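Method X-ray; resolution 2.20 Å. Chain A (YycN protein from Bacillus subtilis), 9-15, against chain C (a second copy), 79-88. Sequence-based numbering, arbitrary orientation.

Chain A 9-15: QTEEFRS
Chain C (79-88) HAEPEHPQQE

The first turn of a helix often docks against a neighbouring loop through side chains one turn apart, and two copies of the YycN protein illustrate the principle. In chain A, A:Gln9 (phi/psi -87/178) occupies the N-cap position; the helix starts at A:Thr10 and runs on past A:Ser15, with A:Phe13 N hydrogen-bonded to A:Gln9 O at 3.0 Å and A:Arg14 N to A:Thr10 O at 3.3 Å. Chain C arrives in a strand that began earlier and still includes C:His79 (-127/114), then folds through a type II turn from C:Glu81 to C:His84, with C:Pro82 (-60/135), whose ring-held phi suits the first corner, and C:Glu83 (60/29), and a type I turn from C:His84 to C:Gln87. The register is antiparallel in sense: CA atoms lie 7.6 Å apart for A:Thr10 and C:Glu83, 6.7 Å for A:Glu11 and C:Pro82, and 9.2 Å for A:Arg14 and C:Ala80.

A:Thr10, A:Glu11 and A:Arg14 all direct CA-to-CB toward chain C. The firmest link is A:Arg14 NH2 to C:Gln87 OE1, 2.9 Å and nearly straight at 166°, with a weak second bond from A:Arg14 NH1 at 3.4 Å. Arginine reaches this amide with chi1 m, chi2 -138°, chi3 -109°, chi4 -92°; long C:Gln87 (36/50; m, m, chi3 -35°) carries its acceptor to the guanidinium edge although CA-to-CB points sideways. A:Arg14 NE, 3.6 Å from the short C:Ala80 CB, is buried without a polar partner.

A:Glu11 (m, m, chi3 -58°) packs its CD 3.8 Å from C:Pro82 CB, and its OE2 lies 3.4 Å from A:Arg14 NH2, a salt bridge of charge alone. A:Glu11 OE2 also sits 4.3 Å from C:Glu83 OE2, like charges close together. A:Thr10, chi1 p, places OG1 2.8 Å from OE2 of C:Glu83 (chi -91°, 57°, 87°), within reach of a weak hydrogen bond, its proton unsettled. Together the stretches bury 302 Å².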

# COMPACT_ATOMS: atom_id res chain seq x y z
N GLN A 9 25.48 -8.58 -3.48
CA GLN A 9 25.64 -8.05 -4.82
C GLN A 9 24.63 -6.92 -5.03
O GLN A 9 23.83 -6.61 -4.15
CB GLN A 9 25.43 -9.16 -5.84
CG GLN A 9 26.40 -10.33 -5.64
CD GLN A 9 25.93 -11.62 -6.29
OE1 GLN A 9 26.56 -12.67 -6.14
NE2 GLN A 9 24.82 -11.56 -7.03
N THR A 10 24.70 -6.31 -6.20
CA THR A 10 23.81 -5.22 -6.55
C THR A 10 22.33 -5.56 -6.29
O THR A 10 21.67 -4.90 -5.49
CB THR A 10 23.98 -4.85 -8.03
OG1 THR A 10 23.66 -5.99 -8.85
CG2 THR A 10 25.42 -4.44 -8.31
N GLU A 11 21.83 -6.60 -6.95
CA GLU A 11 20.44 -7.00 -6.80
C GLU A 11 20.03 -7.54 -5.43
O GLU A 11 18.95 -7.22 -4.93
CB GLU A 11 20.07 -8.00 -7.89
CG GLU A 11 20.24 -7.43 -9.28
CD GLU A 11 19.61 -6.05 -9.41
OE1 GLU A 11 18.39 -5.93 -9.15
OE2 GLU A 11 20.34 -5.09 -9.75
N GLU A 12 20.89 -8.37 -4.83
CA GLU A 12 20.59 -8.93 -3.51
C GLU A 12 20.38 -7.78 -2.54
O GLU A 12 19.50 -7.84 -1.68
CB GLU A 12 21.75 -9.81 -3.02
CG GLU A 12 21.98 -11.08 -3.83
CD GLU A 12 23.24 -11.83 -3.40
OE1 GLU A 12 24.33 -11.22 -3.38
OE2 GLU A 12 23.15 -13.04 -3.11
N PHE A 13 21.17 -6.72 -2.68
CA PHE A 13 21.07 -5.57 -1.80
C PHE A 13 19.77 -4.82 -1.92
O PHE A 13 19.06 -4.60 -0.93
CB PHE A 13 22.22 -4.59 -2.06
CG PHE A 13 22.16 -3.35 -1.21
CD1 PHE A 13 22.28 -3.43 0.17
CD2 PHE A 13 21.99 -2.11 -1.79
CE1 PHE A 13 22.23 -2.28 0.96
CE2 PHE A 13 21.94 -0.95 -1.01
CZ PHE A 13 22.06 -1.04 0.37
N ARG A 14 19.44 -4.41 -3.14
CA ARG A 14 18.21 -3.66 -3.39
C ARG A 14 16.99 -4.39 -2.86
O ARG A 14 16.16 -3.79 -2.18
CB ARG A 14 18.06 -3.39 -4.89
CG ARG A 14 19.21 -2.57 -5.46
CD ARG A 14 18.71 -1.51 -6.41
NE ARG A 14 19.06 -1.82 -7.79
CZ ARG A 14 20.16 -1.40 -8.40
NH1 ARG A 14 21.04 -0.66 -7.74
NH2 ARG A 14 20.38 -1.74 -9.66
N SER A 15 16.88 -5.67 -3.17
CA SER A 15 15.77 -6.47 -2.68
C SER A 15 15.78 -6.48 -1.16
O SER A 15 14.74 -6.33 -0.52
CB SER A 15 15.87 -7.90 -3.21
OG SER A 15 15.53 -7.95 -4.58
N HIS C 79 12.57 2.08 -12.41
CA HIS C 79 12.95 0.71 -12.71
C HIS C 79 14.46 0.59 -12.76
O HIS C 79 15.09 1.15 -13.65
CB HIS C 79 12.36 0.27 -14.05
CG HIS C 79 12.75 -1.12 -14.45
ND1 HIS C 79 12.38 -2.23 -13.72
CD2 HIS C 79 13.50 -1.57 -15.49
CE1 HIS C 79 12.89 -3.31 -14.29
NE2 HIS C 79 13.57 -2.94 -15.36
N ALA C 80 15.02 -0.16 -11.83
CA ALA C 80 16.45 -0.37 -11.76
C ALA C 80 16.81 -1.61 -12.55
O ALA C 80 16.76 -2.73 -12.03
CB ALA C 80 16.89 -0.51 -10.30
N GLU C 81 17.16 -1.41 -13.82
CA GLU C 81 17.53 -2.49 -14.72
C GLU C 81 18.65 -3.29 -14.09
O GLU C 81 19.74 -2.78 -13.86
CB GLU C 81 17.97 -1.92 -16.06
CG GLU C 81 18.14 -2.95 -17.17
CD GLU C 81 18.08 -2.33 -18.55
OE1 GLU C 81 19.01 -1.58 -18.91
OE2 GLU C 81 17.09 -2.58 -19.27
N PRO C 82 18.40 -4.58 -13.82
CA PRO C 82 19.44 -5.43 -13.22
C PRO C 82 20.71 -5.54 -14.07
O PRO C 82 20.64 -5.71 -15.29
CB PRO C 82 18.72 -6.77 -13.01
CG PRO C 82 17.72 -6.79 -14.12
CD PRO C 82 17.21 -5.38 -14.18
N GLU C 83 21.85 -5.41 -13.41
CA GLU C 83 23.15 -5.48 -14.07
C GLU C 83 23.39 -4.43 -15.16
O GLU C 83 24.16 -4.67 -16.10
CB GLU C 83 23.37 -6.89 -14.64
CG GLU C 83 24.08 -7.82 -13.67
CD GLU C 83 23.35 -7.96 -12.35
OE1 GLU C 83 22.46 -8.83 -12.24
OE2 GLU C 83 23.67 -7.19 -11.41
N HIS C 84 22.76 -3.27 -15.04
CA HIS C 84 22.92 -2.20 -16.02
C HIS C 84 24.33 -1.61 -15.96
O HIS C 84 24.71 -1.01 -14.94
CB HIS C 84 21.90 -1.08 -15.77
CG HIS C 84 21.90 -0.02 -16.82
ND1 HIS C 84 23.00 0.78 -17.08
CD2 HIS C 84 20.96 0.34 -17.73
CE1 HIS C 84 22.74 1.58 -18.09
NE2 HIS C 84 21.50 1.34 -18.50
N PRO C 85 25.10 -1.73 -17.06
CA PRO C 85 26.47 -1.22 -17.15
C PRO C 85 26.72 0.13 -16.48
O PRO C 85 27.81 0.36 -15.94
CB PRO C 85 26.73 -1.18 -18.66
CG PRO C 85 25.37 -1.10 -19.25
CD PRO C 85 24.58 -2.05 -18.40
N GLN C 86 25.73 1.02 -16.51
CA GLN C 86 25.88 2.32 -15.87
C GLN C 86 24.99 2.49 -14.64
O GLN C 86 24.71 3.62 -14.21
CB GLN C 86 25.60 3.45 -16.87
CG GLN C 86 26.63 3.61 -17.98
CD GLN C 86 26.23 4.67 -18.99
OE1 GLN C 86 26.09 5.85 -18.66
NE2 GLN C 86 26.01 4.24 -20.23
N GLN C 87 24.56 1.37 -14.07
CA GLN C 87 23.71 1.37 -12.89
C GLN C 87 22.69 2.50 -12.88
O GLN C 87 22.55 3.23 -11.90
CB GLN C 87 24.55 1.44 -11.62
CG GLN C 87 25.04 0.10 -11.13
CD GLN C 87 23.90 -0.90 -11.01
OE1 GLN C 87 22.77 -0.53 -10.66
NE2 GLN C 87 24.18 -2.17 -11.29
N GLU C 88 21.97 2.63 -13.99
CA GLU C 88 20.98 3.68 -14.12
C GLU C 88 19.60 3.10 -13.89
O GLU C 88 19.39 1.90 -14.07
CB GLU C 88 21.05 4.35 -15.51
CG GLU C 88 20.20 3.69 -16.62
CD GLU C 88 20.20 4.50 -17.93
OE1 GLU C 88 21.29 4.81 -18.45
OE2 GLU C 88 19.11 4.82 -18.45